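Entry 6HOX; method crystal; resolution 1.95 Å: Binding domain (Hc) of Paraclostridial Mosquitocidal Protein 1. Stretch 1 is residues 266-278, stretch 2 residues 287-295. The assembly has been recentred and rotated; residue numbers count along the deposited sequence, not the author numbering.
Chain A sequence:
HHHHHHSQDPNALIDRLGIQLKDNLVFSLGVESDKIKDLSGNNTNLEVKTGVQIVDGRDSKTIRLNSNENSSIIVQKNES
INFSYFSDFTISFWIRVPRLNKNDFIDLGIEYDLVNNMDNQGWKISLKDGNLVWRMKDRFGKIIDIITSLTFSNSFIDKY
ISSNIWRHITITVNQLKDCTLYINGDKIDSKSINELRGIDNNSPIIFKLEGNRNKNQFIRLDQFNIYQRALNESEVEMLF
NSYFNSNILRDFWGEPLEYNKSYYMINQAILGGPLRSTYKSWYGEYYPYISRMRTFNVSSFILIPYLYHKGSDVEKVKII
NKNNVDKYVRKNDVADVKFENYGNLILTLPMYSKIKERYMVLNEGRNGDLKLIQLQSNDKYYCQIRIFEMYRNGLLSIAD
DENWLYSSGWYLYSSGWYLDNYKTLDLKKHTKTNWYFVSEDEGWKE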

ATOM      1  N   ILE A 266      14.883  -3.302   1.169  1.00 27.65           N
ATOM      2  CA  ILE A 266      14.684  -4.198   0.036  1.00 27.05           C
ATOM      3  C   ILE A 266      14.852  -3.436  -1.283  1.00 24.93           C
ATOM      4  O   ILE A 266      14.379  -2.312  -1.452  1.00 23.30           O
ATOM      5  CB  ILE A 266      13.288  -4.840   0.122  1.00 29.90           C
ATOM      6  CG1 ILE A 266      13.186  -5.760   1.339  1.00 31.76           C
ATOM      7  CG2 ILE A 266      12.940  -5.546  -1.178  1.00 30.55           C
ATOM      8  CD1 ILE A 266      11.777  -6.190   1.676  1.00 35.01           C
ATOM      9  N   ASN A 267      15.490  -4.105  -2.241  1.00 25.63           N
ATOM     10  CA  ASN A 267      15.632  -3.604  -3.583  1.00 24.91           C
ATOM     11  C   ASN A 267      14.472  -4.131  -4.418  1.00 24.82           C
ATOM     12  O   ASN A 267      14.158  -5.311  -4.350  1.00 24.97           O
ATOM     13  CB  ASN A 267      16.949  -4.023  -4.229  1.00 25.21           C
ATOM     14  CG  ASN A 267      17.173  -3.310  -5.543  1.00 26.47           C
ATOM     15  OD1 ASN A 267      16.691  -3.747  -6.583  1.00 27.59           O
ATOM     16  ND2 ASN A 267      17.885  -2.199  -5.503  1.00 28.58           N
ATOM     17  N   GLN A 268      13.865  -3.244  -5.214  1.00 25.81           N
ATOM     18  CA  GLN A 268      12.652  -3.585  -5.939  1.00 25.39           C
ATOM     19  C   GLN A 268      12.908  -4.764  -6.886  1.00 27.07           C
ATOM     20  O   GLN A 268      12.004  -5.538  -7.143  1.00 27.33           O
ATOM     21  CB  GLN A 268      12.097  -2.375  -6.682  1.00 25.73           C
ATOM     22  CG  GLN A 268      10.807  -2.672  -7.435  1.00 26.13           C
ATOM     23  CD  GLN A 268      10.283  -1.425  -8.089  1.00 26.00           C
ATOM     24  OE1 GLN A 268      10.882  -0.903  -9.027  1.00 25.27           O
ATOM     25  NE2 GLN A 268       9.214  -0.883  -7.527  1.00 25.18           N
ATOM     26  N   ALA A 269      14.138  -4.913  -7.381  1.00 26.45           N
ATOM     27  CA  ALA A 269      14.443  -5.927  -8.378  1.00 29.17           C
ATOM     28  C   ALA A 269      14.453  -7.331  -7.757  1.00 28.54           C
ATOM     29  O   ALA A 269      14.276  -8.275  -8.475  1.00 31.54           O
ATOM     30  CB  ALA A 269      15.751  -5.609  -9.080  1.00 29.76           C
ATOM     31  N   ILE A 270      14.640  -7.456  -6.435  1.00 30.24           N
ATOM     32  CA  ILE A 270      14.675  -8.754  -5.747  1.00 30.77           C
ATOM     33  C   ILE A 270      13.931  -8.620  -4.429  1.00 29.95           C
ATOM     34  O   ILE A 270      14.547  -8.429  -3.384  1.00 27.61           O
ATOM     35  CB  ILE A 270      16.118  -9.238  -5.490  1.00 35.27           C
ATOM     36  CG1 ILE A 270      16.957  -9.226  -6.764  1.00 37.90           C
ATOM     37  CG2 ILE A 270      16.144 -10.610  -4.841  1.00 35.65           C
ATOM     38  CD1 ILE A 270      17.720  -7.943  -6.940  1.00 41.12           C
ATOM     39  N   LEU A 271      12.605  -8.747  -4.489  1.00 30.20           N
ATOM     40  CA  LEU A 271      11.754  -8.464  -3.338  1.00 29.16           C
ATOM     41  C   LEU A 271      12.059  -9.412  -2.174  1.00 28.36           C
ATOM     42  O   LEU A 271      12.079  -8.983  -1.030  1.00 30.11           O
ATOM     43  CB  LEU A 271      10.294  -8.579  -3.774  1.00 30.18           C
ATOM     44  CG  LEU A 271       9.835  -7.473  -4.719  1.00 31.49           C
ATOM     45  CD1 LEU A 271       8.464  -7.803  -5.288  1.00 32.23           C
ATOM     46  CD2 LEU A 271       9.825  -6.133  -4.001  1.00 32.50           C
ATOM     47  N   GLY A 272      12.330 -10.684  -2.492  1.00 28.14           N
ATOM     48  CA  GLY A 272      12.614 -11.723  -1.504  1.00 28.85           C
ATOM     49  C   GLY A 272      14.093 -11.856  -1.156  1.00 30.21           C
ATOM     50  O   GLY A 272      14.481 -12.767  -0.397  1.00 29.08           O
ATOM     51  N   GLY A 273      14.929 -10.947  -1.667  1.00 30.52           N
ATOM     52  CA  GLY A 273      16.382 -10.962  -1.388  1.00 29.01           C
ATOM     53  C   GLY A 273      16.703 -10.229  -0.088  1.00 28.43           C
ATOM     54  O   GLY A 273      16.465  -9.035   0.021  1.00 29.97           O
ATOM     55  N   PRO A 274      17.227 -10.907   0.957  1.00 29.54           N
ATOM     56  CA  PRO A 274      17.522 -10.236   2.226  1.00 31.22           C
ATOM     57  C   PRO A 274      18.810  -9.395   2.169  1.00 31.07           C
ATOM     58  O   PRO A 274      19.803  -9.846   1.615  1.00 32.49           O
ATOM     59  CB  PRO A 274      17.695 -11.424   3.189  1.00 30.89           C
ATOM     60  CG  PRO A 274      18.263 -12.527   2.320  1.00 30.34           C
ATOM     61  CD  PRO A 274      17.575 -12.339   0.978  1.00 29.83           C
ATOM     62  N   LEU A 275      18.779  -8.185   2.737  1.00 30.94           N
ATOM     63  CA  LEU A 275      19.978  -7.358   2.859  1.00 30.17           C
ATOM     64  C   LEU A 275      20.862  -7.994   3.939  1.00 30.03           C
ATOM     65  O   LEU A 275      20.451  -8.161   5.097  1.00 27.17           O
ATOM     66  CB  LEU A 275      19.585  -5.917   3.200  1.00 29.93           C
ATOM     67  CG  LEU A 275      20.720  -4.947   3.529  1.00 30.51           C
ATOM     68  CD1 LEU A 275      21.512  -4.560   2.293  1.00 32.24           C
ATOM     69  CD2 LEU A 275      20.171  -3.701   4.189  1.00 28.99           C
ATOM     70  N   ARG A 276      22.069  -8.386   3.519  1.00 31.80           N
ATOM     71  CA  ARG A 276      23.072  -9.004   4.397  1.00 34.45           C
ATOM     72  C   ARG A 276      24.365  -8.173   4.324  1.00 34.88           C
ATOM     73  O   ARG A 276      24.453  -7.202   3.558  1.00 31.14           O
ATOM     74  CB  ARG A 276      23.269 -10.473   4.006  1.00 35.98           C
ATOM     75  CG  ARG A 276      22.011 -11.324   4.129  1.00 39.85           C
ATOM     76  CD  ARG A 276      22.196 -12.760   3.664  1.00 45.49           C
ATOM     77  NE  ARG A 276      23.170 -13.465   4.488  1.00 53.23           N
ATOM     78  CZ  ARG A 276      23.448 -14.762   4.396  1.00 56.35           C
ATOM     79  NH1 ARG A 276      22.843 -15.494   3.473  1.00 56.39           N
ATOM     80  NH2 ARG A 276      24.316 -15.317   5.229  1.00 50.26           N
ATOM     81  N   SER A 277      25.348  -8.542   5.154  1.00 34.87           N
ATOM     82  CA  SER A 277      26.677  -7.929   5.121  1.00 37.54           C
ATOM     83  C   SER A 277      27.757  -8.990   5.355  1.00 38.18           C
ATOM     84  O   SER A 277      27.520 -10.029   5.962  1.00 34.51           O
ATOM     85  CB  SER A 277      26.804  -6.814   6.115  1.00 37.24           C
ATOM     86  OG  SER A 277      26.719  -7.307   7.437  1.00 37.99           O
ATOM     87  N   THR A 278      28.949  -8.698   4.844  1.00 43.89           N
ATOM     88  CA  THR A 278      30.072  -9.607   4.874  1.00 45.46           C
ATOM     89  C   THR A 278      31.351  -8.786   5.088  1.00 50.29           C
ATOM     90  O   THR A 278      31.606  -7.798   4.370  1.00 44.38           O
ATOM     91  CB  THR A 278      30.116 -10.449   3.592  1.00 46.96           C
ATOM     92  OG1 THR A 278      31.169 -11.406   3.735  1.00 50.97           O
ATOM     93  CG2 THR A 278      30.347  -9.629   2.342  1.00 46.42           C
ATOM     94  N   TYR A 287      30.906  -5.107   3.749  1.00 35.28           N
ATOM     95  CA  TYR A 287      30.153  -4.798   2.545  1.00 35.64           C
ATOM     96  C   TYR A 287      28.710  -5.274   2.717  1.00 36.21           C
ATOM     97  O   TYR A 287      28.472  -6.447   2.988  1.00 30.88           O
ATOM     98  CB  TYR A 287      30.777  -5.464   1.313  1.00 33.95           C
ATOM     99  CG  TYR A 287      32.049  -4.825   0.814  1.00 34.61           C
ATOM    100  CD1 TYR A 287      33.263  -5.024   1.454  1.00 34.71           C
ATOM    101  CD2 TYR A 287      32.037  -3.991  -0.288  1.00 37.20           C
ATOM    102  CE1 TYR A 287      34.433  -4.432   0.994  1.00 37.11           C
ATOM    103  CE2 TYR A 287      33.195  -3.388  -0.759  1.00 39.88           C
ATOM    104  CZ  TYR A 287      34.404  -3.607  -0.118  1.00 38.61           C
ATOM    105  OH  TYR A 287      35.534  -2.991  -0.592  1.00 36.42           O
ATOM    106  N   PRO A 288      27.691  -4.399   2.538  1.00 33.99           N
ATOM    107  CA  PRO A 288      26.309  -4.875   2.467  1.00 31.18           C
ATOM    108  C   PRO A 288      26.067  -5.451   1.065  1.00 29.71           C
ATOM    109  O   PRO A 288      26.644  -4.975   0.094  1.00 28.86           O
ATOM    110  CB  PRO A 288      25.503  -3.606   2.768  1.00 30.83           C
ATOM    111  CG  PRO A 288      26.354  -2.502   2.168  1.00 31.63           C
ATOM    112  CD  PRO A 288      27.791  -2.939   2.406  1.00 31.47           C
ATOM    113  N   TYR A 289      25.195  -6.457   0.969  1.00 32.20           N
ATOM    114  CA  TYR A 289      24.798  -7.009  -0.323  1.00 30.16           C
ATOM    115  C   TYR A 289      23.357  -7.538  -0.227  1.00 30.42           C
ATOM    116  O   TYR A 289      22.860  -7.807   0.866  1.00 31.17           O
ATOM    117  CB  TYR A 289      25.802  -8.083  -0.767  1.00 31.95           C
ATOM    118  CG  TYR A 289      25.797  -9.343   0.064  1.00 30.61           C
ATOM    119  CD1 TYR A 289      26.474  -9.406   1.269  1.00 30.84           C
ATOM    120  CD2 TYR A 289      25.102 -10.468  -0.346  1.00 32.46           C
ATOM    121  CE1 TYR A 289      26.464 -10.550   2.049  1.00 30.20           C
ATOM    122  CE2 TYR A 289      25.083 -11.625   0.421  1.00 31.76           C
ATOM    123  CZ  TYR A 289      25.765 -11.664   1.623  1.00 31.49           C
ATOM    124  OH  TYR A 289      25.748 -12.806   2.380  1.00 35.40           O
ATOM    125  N   ILE A 290      22.676  -7.646  -1.376  1.00 30.62           N
ATOM    126  CA  ILE A 290      21.383  -8.330  -1.433  1.00 30.92           C
ATOM    127  C   ILE A 290      21.657  -9.795  -1.782  1.00 33.22           C
ATOM    128  O   ILE A 290      22.303 -10.096  -2.777  1.00 32.49           O
ATOM    129  CB  ILE A 290      20.405  -7.676  -2.430  1.00 29.64           C
ATOM    130  CG1 ILE A 290      20.219  -6.181  -2.171  1.00 28.76           C
ATOM    131  CG2 ILE A 290      19.056  -8.383  -2.399  1.00 29.11           C
ATOM    132  CD1 ILE A 290      19.385  -5.888  -0.945  1.00 30.51           C
ATOM    133  N   SER A 291      21.173 -10.693  -0.925  1.00 33.01           N
ATOM    134  CA  SER A 291      21.327 -12.108  -1.124  1.00 35.12           C
ATOM    135  C   SER A 291      20.278 -12.603  -2.122  1.00 36.81           C
ATOM    136  O   SER A 291      19.384 -11.856  -2.503  1.00 38.22           O
ATOM    137  CB  SER A 291      21.229 -12.825   0.185  1.00 37.16           C
ATOM    138  OG  SER A 291      21.748 -14.136   0.079  1.00 37.32           O
ATOM    139  N   ARG A 292      20.383 -13.876  -2.511  1.00 39.15           N
ATOM    140  CA  ARG A 292      19.451 -14.466  -3.471  1.00 40.30           C
ATOM    141  C   ARG A 292      18.026 -14.425  -2.898  1.00 36.75           C
ATOM    142  O   ARG A 292      17.817 -14.452  -1.683  1.00 32.90           O
ATOM    143  CB  ARG A 292      19.895 -15.881  -3.871  1.00 46.82           C
ATOM    144  CG  ARG A 292      20.038 -16.866  -2.718  1.00 52.43           C
ATOM    145  CD  ARG A 292      20.305 -18.290  -3.195  1.00 60.59           C
ATOM    146  NE  ARG A 292      21.710 -18.573  -3.516  1.00 65.49           N
ATOM    147  CZ  ARG A 292      22.173 -18.894  -4.728  1.00 65.94           C
ATOM    148  NH1 ARG A 292      21.359 -18.904  -5.771  1.00 71.24           N
ATOM    149  NH2 ARG A 292      23.447 -19.208  -4.894  1.00 60.92           N
ATOM    150  N   MET A 293      17.053 -14.355  -3.810  1.00 37.90           N
ATOM    151  CA  MET A 293      15.623 -14.308  -3.521  1.00 39.16           C
ATOM    152  C   MET A 293      15.234 -15.522  -2.663  1.00 37.34           C
ATOM    153  O   MET A 293      15.525 -16.653  -3.020  1.00 38.11           O
ATOM    154  CB  MET A 293      14.851 -14.331  -4.845  1.00 43.25           C
ATOM    155  CG  MET A 293      13.330 -14.330  -4.703  1.00 48.51           C
ATOM    156  SD  MET A 293      12.593 -12.708  -4.993  1.00 55.92           S
ATOM    157  CE  MET A 293      12.937 -12.489  -6.738  1.00 59.36           C
ATOM    158  N   ARG A 294      14.607 -15.268  -1.512  1.00 34.90           N
ATOM    159  CA  ARG A 294      13.976 -16.300  -0.700  1.00 33.24           C
ATOM    160  C   ARG A 294      12.454 -16.175  -0.847  1.00 35.11           C
ATOM    161  O   ARG A 294      11.928 -15.068  -0.765  1.00 34.67           O
ATOM    162  CB  ARG A 294      14.394 -16.173   0.767  1.00 33.82           C
ATOM    163  CG  ARG A 294      15.890 -16.317   1.022  1.00 35.38           C
ATOM    164  CD  ARG A 294      16.257 -16.118   2.487  1.00 36.89           C
ATOM    165  NE  ARG A 294      15.836 -17.254   3.294  1.00 35.28           N
ATOM    166  CZ  ARG A 294      14.895 -17.242   4.233  1.00 38.07           C
ATOM    167  NH1 ARG A 294      14.333 -16.110   4.631  1.00 37.14           N
ATOM    168  NH2 ARG A 294      14.508 -18.387   4.763  1.00 37.84           N
ATOM    169  N   THR A 295      11.772 -17.311  -1.064  1.00 34.56           N
ATOM    170  CA  THR A 295      10.326 -17.382  -1.212  1.00 34.27           C
ATOM    171  C   THR A 295       9.780 -18.553  -0.393  1.00 35.33           C
ATOM    172  O   THR A 295      10.508 -19.489  -0.070  1.00 36.62           O
ATOM    173  CB  THR A 295       9.895 -17.510  -2.682  1.00 34.32           C
ATOM    174  OG1 THR A 295      10.349 -18.748  -3.214  1.00 34.24           O
ATOM    175  CG2 THR A 295      10.412 -16.393  -3.567  1.00 33.06           C
TER

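Residues 275-278 and 287-291 pair as antiparallel strands, and at alternate residues the backbone N and O atoms satisfy each other across the seam. Two reciprocal pairs carry the ladder. At Thr278 and Tyr287, Tyr287 N donates to Thr278 O (2.8 Å) and Thr278 N to Tyr287 O (3.0 Å); at Arg276 and Tyr289, Arg276 N donates to Tyr289 O and Tyr289 N to Arg276 O, both at 2.8 Å. Between them Ser277 faces Pro288 in a non-hydrogen-bonded pair, a position that asks no amide hydrogen of the proline. Three of these four carbonyls also receive CA-H...O contacts: Pro288 CA lies 3.2 Å from Arg276 O, Ser277 CA 3.2 Å from Tyr287 O, and Leu275 CA 3.5 Å from Tyr289 O.

Beyond the Leu275-Ile290 pair, Ser291 N donates to Pro274 O (3.0 Å, nearly linear at 175°), so the proline, though it has no amide hydrogen to give, still serves as an acceptor. Ser291 O fares differently: the contact buries it, and it has no hydrogen-bonding partner anywhere in the model. Gly273 CA lies 3.3 Å from Ser291 O, and an ideal CB on Gly273 would clash with this oxygen as well as with Ile290 CG2 and Ile270 CG2.

Stretch 1 arrives here through two successive type I turns, closed by Ile270 N to Asn267 O (3.0 Å) and Gly273 N to Ile270 O (3.1 Å). Within the first, Asn267 OD1 accepts from Ala269 N (2.9 Å), while Asn267 ND2 is satisfied elsewhere in the structure. Gly272 uses both its polar backbone atoms across the contact: its O accepts a short, straight bond from Arg294 N (2.7 Å, 172°), and its N makes a weak hydrogen bond to Met293 SD (3.2 Å). An ideal CB on Gly272 would clash with Arg294 O.

The side chains divide by face. Leu275 CD1 meets Pro288 CB and Ile290 CD1, each at 4.1 Å, on the face they share with Ser277; nearby, Ile270 CB lies 4.3 Å from Ile290 CG2. On the other face, Arg276 CB sits over the Tyr289 ring, 4.0 Å from its centroid, in a CH-pi contact. Tyr289 OH lies over one face of the Arg276 guanidinium, but the 3.4 Å approach of Arg276 NE to Tyr289 OH has too poor an angle for a hydrogen bond. Arg276 NH2 and Ser277 OG find their partners elsewhere in the structure.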